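Local atomic coordinates of pyruvate formate-lyase 2 (Archaeoglobus fulgidus, PDB entry 2F3O), a protein that is a glycyl radical enzyme of unknown specific function, probably a lyase related to pyruvate formate-lyase and glycerol dehydratase. Residues 6-11 with 59-64; 17-22 with 75-80; 141-146 with 462-467; 429-434 with 533-538. All coordinates share one frame; numbering follows the deposited sequence.

How the contacts relate
Contacts 1 and 2 interleave near the start of the chain: helix 5-11 meets the loop after helix 39-53, and strand 18-19, which follows that first helix, meets strand 74-75 and the loop beyond. Their centres lie about 24 Å apart. Contacts 3 and 4 follow, again interleaved, and both reach the mixed sheet 145-147, 435-445, 535-543 and 624-628, with centres about 31 Å apart. Contacts 1 and 3, about 48 Å apart between centres, stand on opposite sides of the chain's centre. None touches another: contacts 1 and 2 hold parts of the N-terminal region together, and contacts 3 and 4 lie at separate places along the sheet; contact 4 alone also meets a second subunit.

Contact 1: residues 6-11 with 59-64; sequences IEKLIK and LDSELI
Glu62, whose CG packs against Leu9, has its carboxylate oxygen OE2 gripped by two groups: the backbone N of Leu59 donates to it at 3.1 Å, and Lys310 NZ forms a salt bridge with it. The Leu59 N-H arrives from well above the carboxylate plane, 63° out of it. Beyond CG the glutamate chain is fully extended, while its backbone N bonds back to Leu59 O at 3.2 Å and closes a type II turn from Leu59 to Glu62. Ser61, in the third position of that turn, has positive phi (69°), which glycine or asparagine more often accepts.

From the helix, Leu9 sends its branched tip to the turn. CD2 lies 3.7 Å from Glu62 CG, the two side chains crossing at a slant, and the same methyl rests near the carbonyl oxygen of Asp60. A leucine suits the place because the atoms of the turn that meet it are the Glu62 CG methylene and backbone oxygens. Lys8, one residue earlier, lies over Ser61 at the exposed rim. Its chain bends at its far end; CD comes to 3.4 Å from Ser61 OG, whereas NZ stays 3.8 Å from that oxygen, and no hydrogen bond links the two segments.

An alanine in place of Glu62 would probably leave Lys310 without this charge partner and the Leu59 N-H without this acceptor, besides opening a gap beside Leu9 CD2.

Helix 297-310 touches both segments: Ile6 rests on its Phe301, Glu62 on Asn306 and Ile64 on Ile303. Ile64 also packs on helix 250-267, and Ile6 and Ile10 on helix 350-362.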
loop_
_atom_site.group_PDB
_atom_site.type_symbol
_atom_site.label_atom_id
_atom_site.label_comp_id
_atom_site.label_asym_id
_atom_site.label_seq_id
_atom_site.Cartn_x
_atom_site.Cartn_y
_atom_site.Cartn_z
ATOM N N ILE A 6 53.252 10.991 -16.673
ATOM C CA ILE A 6 52.962 10.171 -15.499
ATOM C C ILE A 6 54.011 10.343 -14.403
ATOM O O ILE A 6 53.669 10.482 -13.231
ATOM C CB ILE A 6 52.814 8.693 -15.913
ATOM C CG1 ILE A 6 51.535 8.527 -16.730
ATOM C CG2 ILE A 6 52.817 7.755 -14.718
ATOM C CD1 ILE A 6 51.289 7.136 -17.159
ATOM N N GLU A 7 55.277 10.405 -14.810
ATOM C CA GLU A 7 56.400 10.584 -13.893
ATOM C C GLU A 7 56.323 11.871 -13.060
ATOM O O GLU A 7 56.697 11.877 -11.881
ATOM C CB GLU A 7 57.712 10.572 -14.681
ATOM C CG GLU A 7 58.780 9.647 -14.112
ATOM C CD GLU A 7 58.515 8.192 -14.472
ATOM O OE1 GLU A 7 59.022 7.288 -13.767
ATOM O OE2 GLU A 7 57.784 7.956 -15.466
ATOM N N LYS A 8 55.831 12.946 -13.674
ATOM C CA LYS A 8 55.674 14.225 -12.985
ATOM C C LYS A 8 54.508 14.177 -12.005
ATOM O O LYS A 8 54.549 14.798 -10.938
ATOM C CB LYS A 8 55.463 15.361 -13.989
ATOM C CG LYS A 8 56.428 15.347 -15.165
ATOM C CD LYS A 8 56.067 16.443 -16.146
ATOM C CE LYS A 8 56.276 15.995 -17.580
ATOM N NZ LYS A 8 55.169 16.499 -18.452
ATOM N N LEU A 9 53.479 13.419 -12.373
ATOM C CA LEU A 9 52.280 13.277 -11.559
ATOM C C LEU A 9 52.465 12.348 -10.346
ATOM O O LEU A 9 51.913 12.612 -9.272
ATOM C CB LEU A 9 51.137 12.782 -12.435
ATOM C CG LEU A 9 50.484 13.793 -13.362
ATOM C CD1 LEU A 9 49.740 13.068 -14.457
ATOM C CD2 LEU A 9 49.554 14.645 -12.549
ATOM N N ILE A 10 53.234 11.270 -10.538
ATOM C CA ILE A 10 53.529 10.267 -9.500
ATOM C C ILE A 10 54.209 10.907 -8.299
ATOM O O ILE A 10 53.803 10.678 -7.157
ATOM C CB ILE A 10 54.408 9.097 -10.061
ATOM C CG1 ILE A 10 53.556 8.115 -10.840
ATOM C CG2 ILE A 10 55.180 8.357 -8.959
ATOM N N LYS A 11 55.194 11.764 -8.569
ATOM C CA LYS A 11 56.014 12.367 -7.510
ATOM C C LYS A 11 55.301 13.452 -6.680
ATOM O O LYS A 11 55.639 13.685 -5.515
ATOM C CB LYS A 11 57.357 12.842 -8.085
ATOM C CG LYS A 11 58.177 11.681 -8.696
ATOM C CD LYS A 11 59.693 11.866 -8.528
ATOM C CE LYS A 11 60.465 10.556 -8.752
ATOM N NZ LYS A 11 61.939 10.717 -8.517
ATOM N N LEU A 59 47.015 20.872 -10.804
ATOM C CA LEU A 59 48.382 20.492 -10.424
ATOM C C LEU A 59 49.313 20.294 -11.618
ATOM O O LEU A 59 48.890 20.419 -12.775
ATOM C CB LEU A 59 48.390 19.232 -9.558
ATOM C CG LEU A 59 47.537 19.213 -8.299
ATOM C CD1 LEU A 59 47.926 18.023 -7.464
ATOM C CD2 LEU A 59 47.699 20.495 -7.502
ATOM N N ASP A 60 50.576 19.985 -11.309
ATOM C CA ASP A 60 51.611 19.694 -12.312
ATOM C C ASP A 60 51.154 18.756 -13.429
ATOM O O ASP A 60 50.968 17.557 -13.211
ATOM C CB ASP A 60 52.857 19.092 -11.648
ATOM C CG ASP A 60 53.781 20.151 -11.047
ATOM O OD1 ASP A 60 53.587 21.363 -11.352
ATOM O OD2 ASP A 60 54.703 19.759 -10.273
ATOM N N SER A 61 50.944 19.340 -14.606
ATOM C CA SER A 61 50.748 18.605 -15.856
ATOM C C SER A 61 49.433 17.827 -15.928
ATOM O O SER A 61 49.317 16.886 -16.712
ATOM C CB SER A 61 51.948 17.686 -16.160
ATOM O OG SER A 61 53.193 18.288 -15.808
ATOM N N GLU A 62 48.447 18.247 -15.133
ATOM C CA GLU A 62 47.155 17.558 -15.051
ATOM C C GLU A 62 46.243 17.755 -16.247
ATOM O O GLU A 62 46.209 18.822 -16.846
ATOM C CB GLU A 62 46.411 17.928 -13.770
ATOM C CG GLU A 62 46.635 16.908 -12.664
ATOM C CD GLU A 62 45.915 17.235 -11.368
ATOM O OE1 GLU A 62 46.010 16.404 -10.437
ATOM O OE2 GLU A 62 45.268 18.307 -11.275
ATOM N N LEU A 63 45.506 16.701 -16.567
ATOM C CA LEU A 63 44.496 16.697 -17.605
ATOM C C LEU A 63 43.124 16.552 -16.981
ATOM O O LEU A 63 42.110 16.916 -17.584
ATOM C CB LEU A 63 44.716 15.525 -18.541
ATOM C CG LEU A 63 45.974 15.586 -19.395
ATOM C CD1 LEU A 63 45.872 14.552 -20.500
ATOM C CD2 LEU A 63 46.159 16.974 -19.975
ATOM N N ILE A 64 43.098 15.982 -15.780
ATOM C CA ILE A 64 41.871 15.831 -15.011
ATOM C C ILE A 64 42.069 16.575 -13.689
ATOM O O ILE A 64 43.039 16.330 -12.960
ATOM C CB ILE A 64 41.452 14.333 -14.834
ATOM C CG1 ILE A 64 40.491 13.906 -15.934
ATOM C CG2 ILE A 64 40.665 14.126 -13.573
ATOM C CD1 ILE A 64 41.120 13.587 -17.230
#

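Contact 2: residues 17-22 with 75-80; sequences ARLSVE and AIIFPE
Leu19 holds CG anti to its backbone N (chi1 -174°), and Ile77 holds CG1 anti to its carbonyl carbon (chi1 -52°), which sets the first atom of each branched chain. The two side chains cross at about a right angle. Leu19 CG lies 4.0 Å from Ile77 CD1, while Leu19 CD1 comes within 3.9 Å of Ala75 CB. Val21 lies alongside Ile77 and points the same way, its CG2 3.8 Å from Ile77 CD1. The single methyl of Ala75 suits a place beside Leu19 on the same face of the sheet, and the longer isoleucine, two residues on, spans from Leu19 to Val21.

The backbone here is a short parallel pair of strands, 18-19 and 74-75, with Leu19 bridged to Ala75. As parallel pairing requires, Ala75 bonds to the residues before and after its partner: its N donates to Arg18 O at 3.0 Å, and its O accepts from Ser20 N, also at 3.0 Å.

Two residues beyond Leu19, Val21 takes the N-cap of helix 22-34. Glu22, the first helical residue, turns its carboxylate back over the strand end, where OE1 accepts a hydrogen bond from Ser20 OG at 3.0 Å. Its OE2 makes a salt bridge with Arg18 NH2 at 2.9 Å, met on the syn side. A negative charge at this helix start would be favoured by the helix dipole. Ser20 CA lies against one face of the guanidinium, toward its rim, and the group is further held by the carbonyls of Pro70 and Asn71. Leu19 continues onto Ile86 and Leu90, and Val21 onto Leu111 of helix 105-119.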
loop_
_atom_site.group_PDB
_atom_site.type_symbol
_atom_site.label_atom_id
_atom_site.label_comp_id
_atom_site.label_asym_id
_atom_site.label_seq_id
_atom_site.Cartn_x
_atom_site.Cartn_y
_atom_site.Cartn_z
ATOM N N ALA A 17 51.333 13.686 4.428
ATOM C CA ALA A 17 49.914 14.034 4.450
ATOM C C ALA A 17 49.581 15.014 5.557
ATOM O O ALA A 17 50.254 15.067 6.583
ATOM C CB ALA A 17 49.064 12.794 4.571
ATOM N N ARG A 18 48.532 15.795 5.345
ATOM C CA ARG A 18 48.096 16.762 6.345
ATOM C C ARG A 18 46.671 16.498 6.884
ATOM O O ARG A 18 45.873 15.787 6.276
ATOM C CB ARG A 18 48.204 18.176 5.772
ATOM C CG ARG A 18 47.165 18.498 4.725
ATOM C CD ARG A 18 47.424 19.851 4.119
ATOM N NE ARG A 18 46.272 20.414 3.421
ATOM C CZ ARG A 18 45.423 21.268 3.980
ATOM N NH1 ARG A 18 45.577 21.632 5.238
ATOM N NH2 ARG A 18 44.416 21.759 3.291
ATOM N N LEU A 19 46.360 17.057 8.045
ATOM C CA LEU A 19 44.983 17.112 8.478
ATOM C C LEU A 19 44.319 18.344 7.847
ATOM O O LEU A 19 44.614 19.478 8.218
ATOM C CB LEU A 19 44.912 17.184 9.987
ATOM C CG LEU A 19 43.469 17.089 10.438
ATOM C CD1 LEU A 19 42.948 15.686 10.153
ATOM C CD2 LEU A 19 43.348 17.430 11.900
ATOM N N SER A 20 43.443 18.107 6.873
ATOM C CA SER A 20 42.761 19.182 6.141
ATOM C C SER A 20 41.520 19.696 6.874
ATOM O O SER A 20 40.861 18.962 7.595
ATOM C CB SER A 20 42.395 18.730 4.734
ATOM O OG SER A 20 41.511 19.644 4.139
ATOM N N VAL A 21 41.188 20.960 6.688
ATOM C CA VAL A 21 40.269 21.580 7.608
ATOM C C VAL A 21 39.218 22.438 6.897
ATOM O O VAL A 21 38.146 22.699 7.431
ATOM C CB VAL A 21 41.095 22.342 8.664
ATOM C CG1 VAL A 21 40.599 23.740 8.911
ATOM C CG2 VAL A 21 41.170 21.543 9.932
ATOM N N GLU A 22 39.515 22.809 5.656
ATOM C CA GLU A 22 38.695 23.754 4.883
ATOM C C GLU A 22 37.263 23.274 4.606
ATOM O O GLU A 22 36.321 24.071 4.660
ATOM C CB GLU A 22 39.395 24.143 3.570
ATOM C CG GLU A 22 40.771 24.804 3.732
ATOM C CD GLU A 22 41.920 23.793 3.846
ATOM O OE1 GLU A 22 41.651 22.572 3.763
ATOM O OE2 GLU A 22 43.090 24.211 4.017
ATOM N N ALA A 75 43.532 14.376 5.072
ATOM C CA ALA A 75 42.303 13.830 5.643
ATOM C C ALA A 75 41.192 14.875 5.655
ATOM O O ALA A 75 41.415 16.000 6.091
ATOM C CB ALA A 75 42.561 13.339 7.046
ATOM N N ILE A 76 40.002 14.511 5.177
ATOM C CA ILE A 76 38.840 15.391 5.289
ATOM C C ILE A 76 38.111 15.104 6.610
ATOM O O ILE A 76 37.957 13.952 6.993
ATOM C CB ILE A 76 37.895 15.238 4.094
ATOM C CG1 ILE A 76 38.671 15.345 2.783
ATOM C CG2 ILE A 76 36.853 16.306 4.111
ATOM C CD1 ILE A 76 37.840 15.079 1.538
ATOM N N ILE A 77 37.704 16.148 7.331
ATOM C CA ILE A 77 37.067 15.966 8.637
ATOM C C ILE A 77 35.535 16.053 8.523
ATOM O O ILE A 77 35.005 16.994 7.917
ATOM C CB ILE A 77 37.569 17.017 9.651
ATOM C CG1 ILE A 77 39.087 17.042 9.711
ATOM C CG2 ILE A 77 37.021 16.761 11.045
ATOM C CD1 ILE A 77 39.599 18.114 10.635
ATOM N N PHE A 78 34.833 15.070 9.093
ATOM C CA PHE A 78 33.373 15.059 9.101
ATOM C C PHE A 78 32.895 15.071 10.541
ATOM O O PHE A 78 32.643 14.019 11.105
ATOM C CB PHE A 78 32.820 13.837 8.343
ATOM C CG PHE A 78 33.041 13.907 6.855
ATOM C CD1 PHE A 78 34.231 13.480 6.291
ATOM C CD2 PHE A 78 32.070 14.443 6.022
ATOM C CE1 PHE A 78 34.443 13.589 4.926
ATOM C CE2 PHE A 78 32.272 14.555 4.653
ATOM C CZ PHE A 78 33.453 14.132 4.103
ATOM N N PRO A 79 32.772 16.270 11.152
ATOM C CA PRO A 79 32.401 16.354 12.569
ATOM C C PRO A 79 30.954 15.944 12.837
ATOM O O PRO A 79 30.601 15.658 13.978
ATOM C CB PRO A 79 32.595 17.842 12.893
ATOM C CG PRO A 79 32.394 18.536 11.595
ATOM C CD PRO A 79 32.973 17.612 10.563
ATOM N N GLU A 80 30.138 15.900 11.788
ATOM C CA GLU A 80 28.757 15.443 11.901
ATOM C C GLU A 80 28.749 13.924 12.114
ATOM O O GLU A 80 27.840 13.363 12.730
ATOM C CB GLU A 80 27.927 15.874 10.677
ATOM C CG GLU A 80 28.253 15.159 9.367
ATOM C CD GLU A 80 29.272 15.882 8.475
ATOM O OE1 GLU A 80 29.010 15.983 7.256
ATOM O OE2 GLU A 80 30.332 16.345 8.964
#

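Contact 3: residues 141-146 with 462-467; sequences TGSVFV and FGYEFG
Thr141, Ser143 and Val144, in the turn that carries the chain out of helix 133-140 into strand 145-147, meet the rings of Tyr464 and Phe466 from the loop after helix 447-453. Gly142 ends the helical run with a positive phi, which glycine adopts easily.

Thr141 is the residue that meets both rings. Its methyl CG2 sits over one face of the Tyr464 ring in a CH-pi contact, 4.1 Å from the centroid and 26° off the normal; Phe462 CB covers the opposite face. The same methyl lies at the edge of the Phe466 ring, in its plane, and a face of that ring carries Tyr464 CB over its centre. With OG1 between the backbone N and the carbonyl carbon (chi1 65°), the hydroxyl of Thr141 can bond to Ile138 O in the helix while CG2 points to the aromatics. A threonine therefore serves both needs. Ser143 OG approaches Tyr464 CE1 to 3.9 Å, and Val144 CG1 reaches Phe466 CD1 at 4.2 Å.

An alanine in place of Tyr464 would probably leave the Thr141 methyl without its ring face and open a gap between Thr141 and Phe462.

Val144 and Phe466 both pack on Tyr452 of helix 447-453, His489 of helix 477-508 bonds to Phe466 O, and strand 145-147 pairs antiparallel with strand 435-445 as the outermost strand of that sheet within this chain.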
loop_
_atom_site.group_PDB
_atom_site.type_symbol
_atom_site.label_atom_id
_atom_site.label_comp_id
_atom_site.label_asym_id
_atom_site.label_seq_id
_atom_site.Cartn_x
_atom_site.Cartn_y
_atom_site.Cartn_z
ATOM N N THR A 141 33.620 -1.152 24.246
ATOM C CA THR A 141 34.584 -2.092 24.809
ATOM C C THR A 141 35.496 -2.703 23.731
ATOM O O THR A 141 36.430 -3.431 24.059
ATOM C CB THR A 141 33.899 -3.271 25.483
ATOM O OG1 THR A 141 33.206 -4.022 24.482
ATOM C CG2 THR A 141 32.943 -2.816 26.560
ATOM N N GLY A 142 35.192 -2.456 22.456
ATOM C CA GLY A 142 36.004 -2.921 21.336
ATOM C C GLY A 142 36.044 -4.428 21.139
ATOM O O GLY A 142 36.672 -4.922 20.208
ATOM N N SER A 143 35.357 -5.167 22.002
ATOM C CA SER A 143 35.560 -6.604 22.099
ATOM C C SER A 143 34.610 -7.463 21.277
ATOM O O SER A 143 34.957 -8.592 20.915
ATOM C CB SER A 143 35.457 -7.022 23.558
ATOM O OG SER A 143 34.329 -6.431 24.163
ATOM N N VAL A 144 33.405 -6.955 20.994
ATOM C CA VAL A 144 32.372 -7.799 20.367
ATOM C C VAL A 144 32.026 -7.411 18.902
ATOM O O VAL A 144 31.939 -8.263 18.019
ATOM C CB VAL A 144 31.152 -8.036 21.331
ATOM C CG1 VAL A 144 30.671 -6.742 21.925
ATOM C CG2 VAL A 144 30.032 -8.807 20.662
ATOM N N PHE A 145 31.865 -6.125 18.637
ATOM C CA PHE A 145 31.623 -5.676 17.261
ATOM C C PHE A 145 32.057 -4.237 17.075
ATOM O O PHE A 145 32.152 -3.482 18.049
ATOM C CB PHE A 145 30.130 -5.824 16.859
ATOM C CG PHE A 145 29.144 -5.360 17.916
ATOM C CD1 PHE A 145 28.886 -4.007 18.117
ATOM C CD2 PHE A 145 28.453 -6.277 18.680
ATOM C CE1 PHE A 145 27.992 -3.586 19.088
ATOM C CE2 PHE A 145 27.537 -5.859 19.644
ATOM C CZ PHE A 145 27.312 -4.518 19.838
ATOM N N VAL A 146 32.282 -3.826 15.839
ATOM C CA VAL A 146 32.258 -2.379 15.587
ATOM C C VAL A 146 31.148 -1.985 14.609
ATOM O O VAL A 146 30.855 -2.709 13.658
ATOM C CB VAL A 146 33.683 -1.765 15.281
ATOM C CG1 VAL A 146 34.659 -2.823 14.819
ATOM C CG2 VAL A 146 33.618 -0.597 14.311
ATOM N N PHE A 462 37.032 -10.499 31.139
ATOM C CA PHE A 462 36.719 -9.078 31.307
ATOM C C PHE A 462 35.475 -8.806 32.117
ATOM O O PHE A 462 35.235 -7.672 32.509
ATOM C CB PHE A 462 36.599 -8.389 29.953
ATOM C CG PHE A 462 37.917 -8.083 29.306
ATOM C CD1 PHE A 462 38.792 -7.169 29.879
ATOM C CD2 PHE A 462 38.281 -8.696 28.112
ATOM C CE1 PHE A 462 40.021 -6.883 29.272
ATOM C CE2 PHE A 462 39.503 -8.420 27.503
ATOM C CZ PHE A 462 40.374 -7.512 28.083
ATOM N N GLY A 463 34.679 -9.844 32.351
ATOM C CA GLY A 463 33.512 -9.753 33.223
ATOM C C GLY A 463 32.294 -9.127 32.570
ATOM O O GLY A 463 31.331 -8.752 33.249
ATOM N N TYR A 464 32.330 -9.014 31.249
ATOM C CA TYR A 464 31.255 -8.382 30.513
ATOM C C TYR A 464 30.122 -9.362 30.337
ATOM O O TYR A 464 30.308 -10.389 29.685
ATOM C CB TYR A 464 31.734 -8.018 29.121
ATOM C CG TYR A 464 32.796 -6.957 29.048
ATOM C CD1 TYR A 464 33.772 -7.001 28.057
ATOM C CD2 TYR A 464 32.820 -5.909 29.953
ATOM C CE1 TYR A 464 34.740 -6.036 27.971
ATOM C CE2 TYR A 464 33.794 -4.940 29.882
ATOM C CZ TYR A 464 34.747 -5.015 28.891
ATOM O OH TYR A 464 35.703 -4.050 28.816
ATOM N N GLU A 465 28.945 -9.057 30.884
ATOM C CA GLU A 465 27.769 -9.908 30.626
ATOM C C GLU A 465 26.989 -9.444 29.381
ATOM O O GLU A 465 25.967 -8.778 29.497
ATOM C CB GLU A 465 26.844 -9.943 31.841
ATOM C CG GLU A 465 27.559 -10.007 33.183
ATOM C CD GLU A 465 26.585 -10.247 34.329
ATOM O OE1 GLU A 465 25.903 -11.304 34.321
ATOM O OE2 GLU A 465 26.496 -9.377 35.228
ATOM N N PHE A 466 27.483 -9.781 28.192
ATOM C CA PHE A 466 26.906 -9.256 26.967
ATOM C C PHE A 466 26.268 -10.383 26.176
ATOM O O PHE A 466 25.619 -10.138 25.167
ATOM C CB PHE A 466 27.967 -8.622 26.055
ATOM C CG PHE A 466 28.681 -7.417 26.625
ATOM C CD1 PHE A 466 29.854 -6.982 26.036
ATOM C CD2 PHE A 466 28.197 -6.717 27.726
ATOM C CE1 PHE A 466 30.531 -5.873 26.532
ATOM C CE2 PHE A 466 28.873 -5.622 28.232
ATOM C CZ PHE A 466 30.037 -5.190 27.630
ATOM N N GLY A 467 26.477 -11.622 26.596
ATOM C CA GLY A 467 25.991 -12.752 25.818
ATOM C C GLY A 467 24.640 -13.241 26.281
ATOM O O GLY A 467 24.125 -12.786 27.296
#

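Contact 4: residues 429-434 with 533-538; sequences IAPFGN and ARYNFT
Tyr535 N donates to Asn434 O at 3.0 Å, in a nearly straight bond (173°) that lies in the carbonyl plane and joins the two segments. Round it four side chains meet. Pro431 reaches the Tyr535 ring with its own ring, CG 3.6 Å from CD1. Asn434 lies alongside Tyr535, pointing the same way, with its amide plane almost perpendicular (86°) to the phenol ring and its CG 4.1 Å from Tyr535 CD1. Arg534 CB comes to 3.4 Å from the same Asn434 O, and its chain also runs beside the asparagine before leading away. A proline suits residue 431: its rigid ring gives the tyrosine a compact aliphatic surface.

Farther out, the hydroxyl of Tyr535 is held by Asp417 OD1 and Asp414 N. Gly433 turns the chain between Pro431 and Asn434 at backbone angles where a CB would press on the preceding carbonyl oxygen; only glycine fits comfortably. Its own carbonyl is taken by Asn159. Tyr535 also pairs with Phe436 as strand 535-543 begins beside strand 435-445.

The contact lies at the subunit boundary. Arg416 of a second subunit bonds to Phe432 O and packs on Asn434, and Arg534 lies close to Arg534 of that subunit, a pairing of like charges that would probably cost energy, though Asp520 packs nearby and may temper the repulsion. Within the chain, the buried tyrosine combines an apolar flank against Pro431 with a hydroxyl whose polar needs are met.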
loop_
_atom_site.group_PDB
_atom_site.type_symbol
_atom_site.label_atom_id
_atom_site.label_comp_id
_atom_site.label_asym_id
_atom_site.label_seq_id
_atom_site.Cartn_x
_atom_site.Cartn_y
_atom_site.Cartn_z
ATOM N N ILE A 429 30.060 -6.678 -2.885
ATOM C CA ILE A 429 29.379 -6.746 -4.172
ATOM C C ILE A 429 27.936 -6.263 -4.048
ATOM O O ILE A 429 27.327 -6.332 -2.968
ATOM C CB ILE A 429 29.409 -8.158 -4.761
ATOM C CG1 ILE A 429 28.854 -9.172 -3.767
ATOM C CG2 ILE A 429 30.820 -8.542 -5.141
ATOM C CD1 ILE A 429 28.456 -10.456 -4.430
ATOM N N ALA A 430 27.400 -5.774 -5.165
ATOM C CA ALA A 430 26.135 -5.034 -5.171
ATOM C C ALA A 430 25.668 -4.861 -6.596
ATOM O O ALA A 430 26.487 -4.750 -7.489
ATOM C CB ALA A 430 26.308 -3.647 -4.504
ATOM N N PRO A 431 24.345 -4.875 -6.817
ATOM C CA PRO A 431 23.773 -4.409 -8.094
ATOM C C PRO A 431 24.267 -3.003 -8.419
ATOM O O PRO A 431 24.275 -2.153 -7.544
ATOM C CB PRO A 431 22.260 -4.403 -7.833
ATOM C CG PRO A 431 22.107 -4.647 -6.354
ATOM C CD PRO A 431 23.306 -5.381 -5.904
ATOM N N PHE A 432 24.701 -2.779 -9.654
ATOM C CA PHE A 432 25.300 -1.514 -10.019
ATOM C C PHE A 432 24.289 -0.422 -10.258
ATOM O O PHE A 432 23.486 -0.471 -11.185
ATOM C CB PHE A 432 26.212 -1.686 -11.236
ATOM C CG PHE A 432 26.935 -0.430 -11.668
ATOM C CD1 PHE A 432 27.530 0.417 -10.750
ATOM C CD2 PHE A 432 27.057 -0.126 -13.016
ATOM C CE1 PHE A 432 28.191 1.567 -11.170
ATOM C CE2 PHE A 432 27.719 1.019 -13.444
ATOM C CZ PHE A 432 28.290 1.864 -12.521
ATOM N N GLY A 433 24.348 0.570 -9.387
ATOM C CA GLY A 433 23.755 1.846 -9.690
ATOM C C GLY A 433 22.374 2.084 -9.123
ATOM O O GLY A 433 21.871 3.207 -9.127
ATOM N N ASN A 434 21.781 1.029 -8.593
ATOM C CA ASN A 434 20.424 1.116 -8.095
ATOM C C ASN A 434 20.291 0.447 -6.745
ATOM O O ASN A 434 19.267 -0.141 -6.419
ATOM C CB ASN A 434 19.399 0.613 -9.134
ATOM C CG ASN A 434 19.549 -0.888 -9.524
ATOM O OD1 ASN A 434 18.609 -1.451 -10.071
ATOM N ND2 ASN A 434 20.695 -1.505 -9.280
ATOM N N ALA A 533 16.702 3.922 -2.815
ATOM C CA ALA A 533 17.395 3.064 -3.784
ATOM C C ALA A 533 16.523 1.864 -4.110
ATOM O O ALA A 533 15.704 1.507 -3.282
ATOM C CB ALA A 533 18.691 2.611 -3.222
ATOM N N ARG A 534 16.660 1.259 -5.297
ATOM C CA ARG A 534 15.792 0.118 -5.662
ATOM C C ARG A 534 16.044 -1.062 -4.722
ATOM O O ARG A 534 15.109 -1.564 -4.092
ATOM C CB ARG A 534 15.920 -0.298 -7.136
ATOM C CG ARG A 534 14.707 -1.081 -7.685
ATOM C CD ARG A 534 15.138 -2.187 -8.680
ATOM N NE ARG A 534 14.040 -2.913 -9.368
ATOM C CZ ARG A 534 13.429 -4.049 -8.950
ATOM N NH1 ARG A 534 12.469 -4.604 -9.707
ATOM N NH2 ARG A 534 13.750 -4.644 -7.789
ATOM N N TYR A 535 17.306 -1.467 -4.585
ATOM C CA TYR A 535 17.668 -2.479 -3.602
ATOM C C TYR A 535 18.240 -1.787 -2.368
ATOM O O TYR A 535 19.018 -0.859 -2.505
ATOM C CB TYR A 535 18.698 -3.437 -4.183
ATOM C CG TYR A 535 18.263 -4.179 -5.443
ATOM C CD1 TYR A 535 18.653 -3.738 -6.710
ATOM C CD2 TYR A 535 17.480 -5.338 -5.366
ATOM C CE1 TYR A 535 18.293 -4.424 -7.849
ATOM C CE2 TYR A 535 17.103 -6.027 -6.510
ATOM C CZ TYR A 535 17.512 -5.561 -7.747
ATOM O OH TYR A 535 17.148 -6.237 -8.893
ATOM N N ASN A 536 17.836 -2.202 -1.167
ATOM C CA ASN A 536 18.414 -1.651 0.070
ATOM C C ASN A 536 18.930 -2.754 0.947
ATOM O O ASN A 536 18.193 -3.658 1.288
ATOM C CB ASN A 536 17.399 -0.845 0.867
ATOM C CG ASN A 536 17.135 0.508 0.264
ATOM O OD1 ASN A 536 17.684 1.526 0.696
ATOM N ND2 ASN A 536 16.303 0.528 -0.756
ATOM N N PHE A 537 20.199 -2.686 1.317
ATOM C CA PHE A 537 20.802 -3.765 2.081
ATOM C C PHE A 537 21.647 -3.162 3.179
ATOM O O PHE A 537 21.898 -1.960 3.162
ATOM C CB PHE A 537 21.648 -4.675 1.188
ATOM C CG PHE A 537 20.838 -5.589 0.294
ATOM C CD1 PHE A 537 21.029 -5.592 -1.079
ATOM C CD2 PHE A 537 19.892 -6.458 0.827
ATOM C CE1 PHE A 537 20.284 -6.434 -1.909
ATOM C CE2 PHE A 537 19.139 -7.313 -0.007
ATOM C CZ PHE A 537 19.343 -7.294 -1.369
ATOM N N THR A 538 22.037 -3.981 4.150
ATOM C CA THR A 538 22.964 -3.569 5.198
ATOM C C THR A 538 24.010 -4.664 5.387
ATOM O O THR A 538 23.715 -5.720 5.948
ATOM C CB THR A 538 22.252 -3.277 6.536
ATOM O OG1 THR A 538 21.286 -2.251 6.347
ATOM C CG2 THR A 538 23.225 -2.783 7.559
#